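Local coordinates for protein abietadiene synthase, chloroplastic (Abies grandis, PDB 3S9V) that is a largely helical plant member of the terpene synthase family and carries both the N-terminal and the metal-binding domain of that family, at residues R361-H374 with A386-L398. Sequence-based numbering, arbitrary orientation.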
loop_
_atom_site.group_PDB
_atom_site.type_symbol
_atom_site.label_atom_id
_atom_site.label_comp_id
_atom_site.label_asym_id
_atom_site.label_seq_id
_atom_site.Cartn_x
_atom_site.Cartn_y
_atom_site.Cartn_z
ATOM N N ARG A 361 15.255 12.253 2.138
ATOM C CA ARG A 361 13.977 11.554 2.208
ATOM C C ARG A 361 12.929 12.408 1.506
ATOM O O ARG A 361 13.089 13.628 1.393
ATOM C CB ARG A 361 13.556 11.309 3.659
ATOM C CG ARG A 361 13.287 12.570 4.468
ATOM C CD ARG A 361 12.888 12.221 5.886
ATOM N NE ARG A 361 12.836 13.402 6.739
ATOM C CZ ARG A 361 12.524 13.372 8.031
ATOM N NH1 ARG A 361 12.236 12.217 8.618
ATOM N NH2 ARG A 361 12.502 14.497 8.735
ATOM N N GLY A 362 11.862 11.767 1.037
ATOM C CA GLY A 362 10.803 12.490 0.351
ATOM C C GLY A 362 9.421 11.891 0.540
ATOM O O GLY A 362 9.276 10.754 0.991
ATOM N N VAL A 363 8.401 12.659 0.170
ATOM C CA VAL A 363 7.016 12.236 0.310
ATOM C C VAL A 363 6.757 10.798 -0.110
ATOM O O VAL A 363 6.124 10.035 0.621
ATOM C CB VAL A 363 6.073 13.143 -0.497
ATOM C CG1 VAL A 363 4.643 12.641 -0.364
ATOM C CG2 VAL A 363 6.187 14.578 -0.006
ATOM N N THR A 364 7.241 10.425 -1.286
ATOM C CA THR A 364 7.025 9.077 -1.776
ATOM C C THR A 364 7.553 8.008 -0.819
ATOM O O THR A 364 6.808 7.111 -0.422
ATOM C CB THR A 364 7.653 8.899 -3.167
ATOM O OG1 THR A 364 7.004 9.785 -4.089
ATOM C CG2 THR A 364 7.476 7.478 -3.656
ATOM N N ASP A 365 8.818 8.100 -0.417
ATOM C CA ASP A 365 9.352 7.092 0.494
ATOM C C ASP A 365 8.766 7.137 1.911
ATOM O O ASP A 365 8.519 6.084 2.505
ATOM C CB ASP A 365 10.886 7.150 0.543
ATOM C CG ASP A 365 11.418 8.556 0.728
ATOM O OD1 ASP A 365 11.200 9.396 -0.177
ATOM O OD2 ASP A 365 12.055 8.813 1.774
ATOM N N MET A 366 8.539 8.327 2.466
ATOM C CA MET A 366 7.964 8.386 3.809
ATOM C C MET A 366 6.576 7.767 3.742
ATOM O O MET A 366 6.117 7.163 4.709
ATOM C CB MET A 366 7.872 9.826 4.351
ATOM C CG MET A 366 9.207 10.451 4.795
ATOM S SD MET A 366 10.134 9.534 6.072
ATOM C CE MET A 366 11.097 8.444 5.054
ATOM N N LEU A 367 5.917 7.905 2.592
ATOM C CA LEU A 367 4.588 7.334 2.434
ATOM C C LEU A 367 4.617 5.805 2.497
ATOM O O LEU A 367 3.816 5.196 3.207
ATOM C CB LEU A 367 3.944 7.772 1.117
ATOM C CG LEU A 367 2.630 7.034 0.819
ATOM C CD1 LEU A 367 1.666 7.219 1.980
ATOM C CD2 LEU A 367 2.012 7.546 -0.473
ATOM N N ASN A 368 5.527 5.179 1.756
ATOM C CA ASN A 368 5.596 3.721 1.792
ATOM C C ASN A 368 6.024 3.228 3.171
ATOM O O ASN A 368 5.625 2.143 3.608
ATOM C CB ASN A 368 6.536 3.198 0.702
ATOM C CG ASN A 368 5.962 3.397 -0.692
ATOM O OD1 ASN A 368 4.781 3.133 -0.926
ATOM N ND2 ASN A 368 6.792 3.860 -1.624
ATOM N N VAL A 369 6.822 4.037 3.862
ATOM C CA VAL A 369 7.265 3.694 5.202
ATOM C C VAL A 369 6.054 3.786 6.131
ATOM O O VAL A 369 5.893 2.966 7.032
ATOM C CB VAL A 369 8.377 4.663 5.706
ATOM C CG1 VAL A 369 8.628 4.454 7.194
ATOM C CG2 VAL A 369 9.666 4.431 4.932
ATOM N N ASN A 370 5.196 4.777 5.908
ATOM C CA ASN A 370 4.003 4.953 6.743
ATOM C C ASN A 370 3.029 3.783 6.594
ATOM O O ASN A 370 2.493 3.280 7.582
ATOM C CB ASN A 370 3.293 6.276 6.410
ATOM C CG ASN A 370 1.997 6.458 7.192
ATOM O OD1 ASN A 370 0.944 5.965 6.798
ATOM N ND2 ASN A 370 2.080 7.157 8.317
ATOM N N ARG A 371 2.801 3.354 5.360
ATOM C CA ARG A 371 1.915 2.224 5.105
ATOM C C ARG A 371 2.457 0.997 5.841
ATOM O O ARG A 371 1.707 0.250 6.470
ATOM C CB ARG A 371 1.834 1.935 3.599
ATOM C CG ARG A 371 1.154 3.037 2.791
ATOM C CD ARG A 371 1.375 2.833 1.302
ATOM N NE ARG A 371 0.672 1.653 0.814
ATOM C CZ ARG A 371 1.024 0.956 -0.259
ATOM N NH1 ARG A 371 2.084 1.308 -0.978
ATOM N NH2 ARG A 371 0.313 -0.106 -0.606
ATOM N N CYS A 372 3.769 0.811 5.768
ATOM C CA CYS A 372 4.427 -0.310 6.422
ATOM C C CYS A 372 4.318 -0.270 7.955
ATOM O O CYS A 372 4.048 -1.288 8.591
ATOM C CB CYS A 372 5.907 -0.350 5.999
ATOM S SG CYS A 372 6.944 -1.546 6.894
ATOM N N SER A 373 4.501 0.904 8.547
ATOM C CA SER A 373 4.462 1.034 10.008
ATOM C C SER A 373 3.159 0.628 10.682
ATOM O O SER A 373 3.142 0.357 11.886
ATOM C CB SER A 373 4.798 2.469 10.426
ATOM O OG SER A 373 3.741 3.357 10.088
ATOM N N HIS A 374 2.067 0.596 9.925
ATOM C CA HIS A 374 0.780 0.224 10.503
ATOM C C HIS A 374 0.592 -1.283 10.641
ATOM O O HIS A 374 -0.208 -1.734 11.456
ATOM C CB HIS A 374 -0.369 0.808 9.674
ATOM C CG HIS A 374 -0.574 2.277 9.878
ATOM N ND1 HIS A 374 -1.254 2.789 10.963
ATOM C CD2 HIS A 374 -0.140 3.346 9.167
ATOM C CE1 HIS A 374 -1.227 4.109 10.915
ATOM N NE2 HIS A 374 -0.556 4.472 9.836
ATOM N N ALA A 386 8.395 4.700 13.468
ATOM C CA ALA A 386 8.283 4.962 12.035
ATOM C C ALA A 386 6.945 5.621 11.762
ATOM O O ALA A 386 6.860 6.561 10.981
ATOM C CB ALA A 386 8.404 3.664 11.227
ATOM N N LYS A 387 5.901 5.122 12.415
ATOM C CA LYS A 387 4.564 5.674 12.251
ATOM C C LYS A 387 4.541 7.151 12.658
ATOM O O LYS A 387 4.008 7.994 11.939
ATOM C CB LYS A 387 3.559 4.884 13.104
ATOM C CG LYS A 387 2.125 5.412 13.047
ATOM C CD LYS A 387 1.247 4.832 14.160
ATOM C CE LYS A 387 0.996 3.339 13.977
ATOM N NZ LYS A 387 0.117 2.768 15.047
ATOM N N LEU A 388 5.127 7.465 13.808
ATOM C CA LEU A 388 5.146 8.847 14.289
ATOM C C LEU A 388 5.924 9.799 13.378
ATOM O O LEU A 388 5.419 10.859 13.017
ATOM C CB LEU A 388 5.715 8.903 15.710
ATOM C CG LEU A 388 4.889 8.160 16.762
ATOM C CD1 LEU A 388 5.595 8.223 18.106
ATOM C CD2 LEU A 388 3.498 8.777 16.853
ATOM N N CYS A 389 7.145 9.416 13.011
ATOM C CA CYS A 389 7.992 10.236 12.143
ATOM C C CYS A 389 7.335 10.492 10.792
ATOM O O CYS A 389 7.263 11.629 10.344
ATOM C CB CYS A 389 9.353 9.558 11.921
ATOM S SG CYS A 389 10.359 10.246 10.560
ATOM N N THR A 390 6.858 9.433 10.148
ATOM C CA THR A 390 6.225 9.580 8.846
ATOM C C THR A 390 4.958 10.423 8.912
ATOM O O THR A 390 4.693 11.209 8.007
ATOM C CB THR A 390 5.908 8.201 8.189
ATOM O OG1 THR A 390 5.080 7.409 9.054
ATOM C CG2 THR A 390 7.197 7.457 7.881
ATOM N N GLU A 391 4.181 10.276 9.980
ATOM C CA GLU A 391 2.963 11.067 10.112
ATOM C C GLU A 391 3.276 12.555 10.185
ATOM O O GLU A 391 2.673 13.353 9.469
ATOM C CB GLU A 391 2.164 10.653 11.350
ATOM C CG GLU A 391 1.082 9.625 11.060
ATOM C CD GLU A 391 0.097 9.472 12.207
ATOM O OE1 GLU A 391 0.486 8.921 13.261
ATOM O OE2 GLU A 391 -1.066 9.913 12.056
ATOM N N ARG A 392 4.218 12.933 11.045
ATOM C CA ARG A 392 4.575 14.343 11.166
ATOM C C ARG A 392 5.136 14.883 9.856
ATOM O O ARG A 392 4.858 16.019 9.466
ATOM C CB ARG A 392 5.582 14.550 12.303
ATOM C CG ARG A 392 4.940 14.472 13.683
ATOM C CD ARG A 392 5.900 14.792 14.823
ATOM N NE ARG A 392 6.809 13.693 15.143
ATOM C CZ ARG A 392 7.917 13.408 14.465
ATOM N NH1 ARG A 392 8.262 14.147 13.417
ATOM N NH2 ARG A 392 8.678 12.385 14.838
ATOM N N TYR A 393 5.908 14.060 9.162
ATOM C CA TYR A 393 6.496 14.484 7.906
ATOM C C TYR A 393 5.489 14.572 6.755
ATOM O O TYR A 393 5.546 15.503 5.952
ATOM C CB TYR A 393 7.641 13.547 7.530
ATOM C CG TYR A 393 8.260 13.853 6.190
ATOM C CD1 TYR A 393 7.649 13.435 5.008
ATOM C CD2 TYR A 393 9.453 14.571 6.103
ATOM C CE1 TYR A 393 8.206 13.721 3.771
ATOM C CE2 TYR A 393 10.021 14.866 4.866
ATOM C CZ TYR A 393 9.392 14.436 3.706
ATOM O OH TYR A 393 9.949 14.712 2.480
ATOM N N LEU A 394 4.576 13.609 6.662
ATOM C CA LEU A 394 3.591 13.637 5.586
ATOM C C LEU A 394 2.603 14.780 5.762
ATOM O O LEU A 394 2.211 15.417 4.783
ATOM C CB LEU A 394 2.837 12.303 5.492
ATOM C CG LEU A 394 3.644 11.127 4.930
ATOM C CD1 LEU A 394 2.798 9.874 4.962
ATOM C CD2 LEU A 394 4.096 11.433 3.504
ATOM N N ARG A 395 2.210 15.045 7.007
ATOM C CA ARG A 395 1.269 16.123 7.295
ATOM C C ARG A 395 1.893 17.484 7.061
ATOM O O ARG A 395 1.219 18.419 6.622
ATOM C CB ARG A 395 0.747 16.028 8.732
ATOM C CG ARG A 395 -0.251 14.903 8.914
ATOM C CD ARG A 395 -0.859 14.875 10.297
ATOM N NE ARG A 395 -1.808 13.768 10.429
ATOM C CZ ARG A 395 -2.943 13.656 9.738
ATOM N NH1 ARG A 395 -3.292 14.585 8.855
ATOM N NH2 ARG A 395 -3.731 12.606 9.926
ATOM N N ASN A 396 3.183 17.604 7.349
ATOM C CA ASN A 396 3.852 18.874 7.128
ATOM C C ASN A 396 4.084 19.062 5.624
ATOM O O ASN A 396 4.261 20.184 5.148
ATOM C CB ASN A 396 5.180 18.917 7.877
ATOM C CG ASN A 396 5.809 20.293 7.854
ATOM O OD1 ASN A 396 5.265 21.247 8.410
ATOM N ND2 ASN A 396 6.958 20.406 7.201
ATOM N N ALA A 397 4.066 17.959 4.880
ATOM C CA ALA A 397 4.275 18.009 3.438
ATOM C C ALA A 397 3.007 18.401 2.677
ATOM O O ALA A 397 3.082 19.069 1.646
ATOM C CB ALA A 397 4.788 16.667 2.938
ATOM N N LEU A 398 1.848 17.981 3.179
ATOM C CA LEU A 398 0.576 18.301 2.535
ATOM C C LEU A 398 0.261 19.790 2.590
ATOM O O LEU A 398 -0.767 20.231 2.078
ATOM C CB LEU A 398 -0.575 17.530 3.186
ATOM C CG LEU A 398 -0.703 16.032 2.913
ATOM C CD1 LEU A 398 -1.886 15.485 3.696
ATOM C CD2 LEU A 398 -0.885 15.789 1.423
#
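T390 and L394 pack as knobs against M366, N370 and their neighbours where helix 363-373 meets helix 381-397, a helix-helix contact within the terpene synthase N-terminal domain. The axes of 363-373 and 386-397 approach to 8.5 Å, and the two helices follow one another in the chain as a roughly antiparallel hairpin, 140° between their N-to-C directions. Interlocking runs both ways: T390 sits among M366, V369, N370 and S373, L394 among V363, M366, L367 and N370, while N370 enters the hole of K387, T390, E391 and L394.

One polar bond crosses the middle, N370 ND2 to T390 OG1 at 3.1 Å, 153° at the hydrogen and near the amide plane. With T390 OG1 set between its backbone N and carbonyl carbon, CG2 is turned onto V369 CG1, tightly at 3.4 Å.

Y393 anchors one end. M366 CG lies over its ring face, 3.7 Å from the centroid, with SD 4.9 Å from the same centroid, a Met-aromatic contact. Beside the same ring, R361 runs extended; Y393 CD2 lies over the guanidinium face near its rim, the two planes tilted 52° apart rather than stacked in parallel. R361 NH1 comes 3.3 Å from C389 SG; E351 and F352 hold that NH1. At the other end S373 OG, bonded to N370 O, rests 3.3 Å from K387 CA.

The hairpin is therefore held by the interlocking of L394, T390 and N370 and by the M366-Y393 ring contact, with a single amide-hydroxyl bond joining the helices at its buried centre.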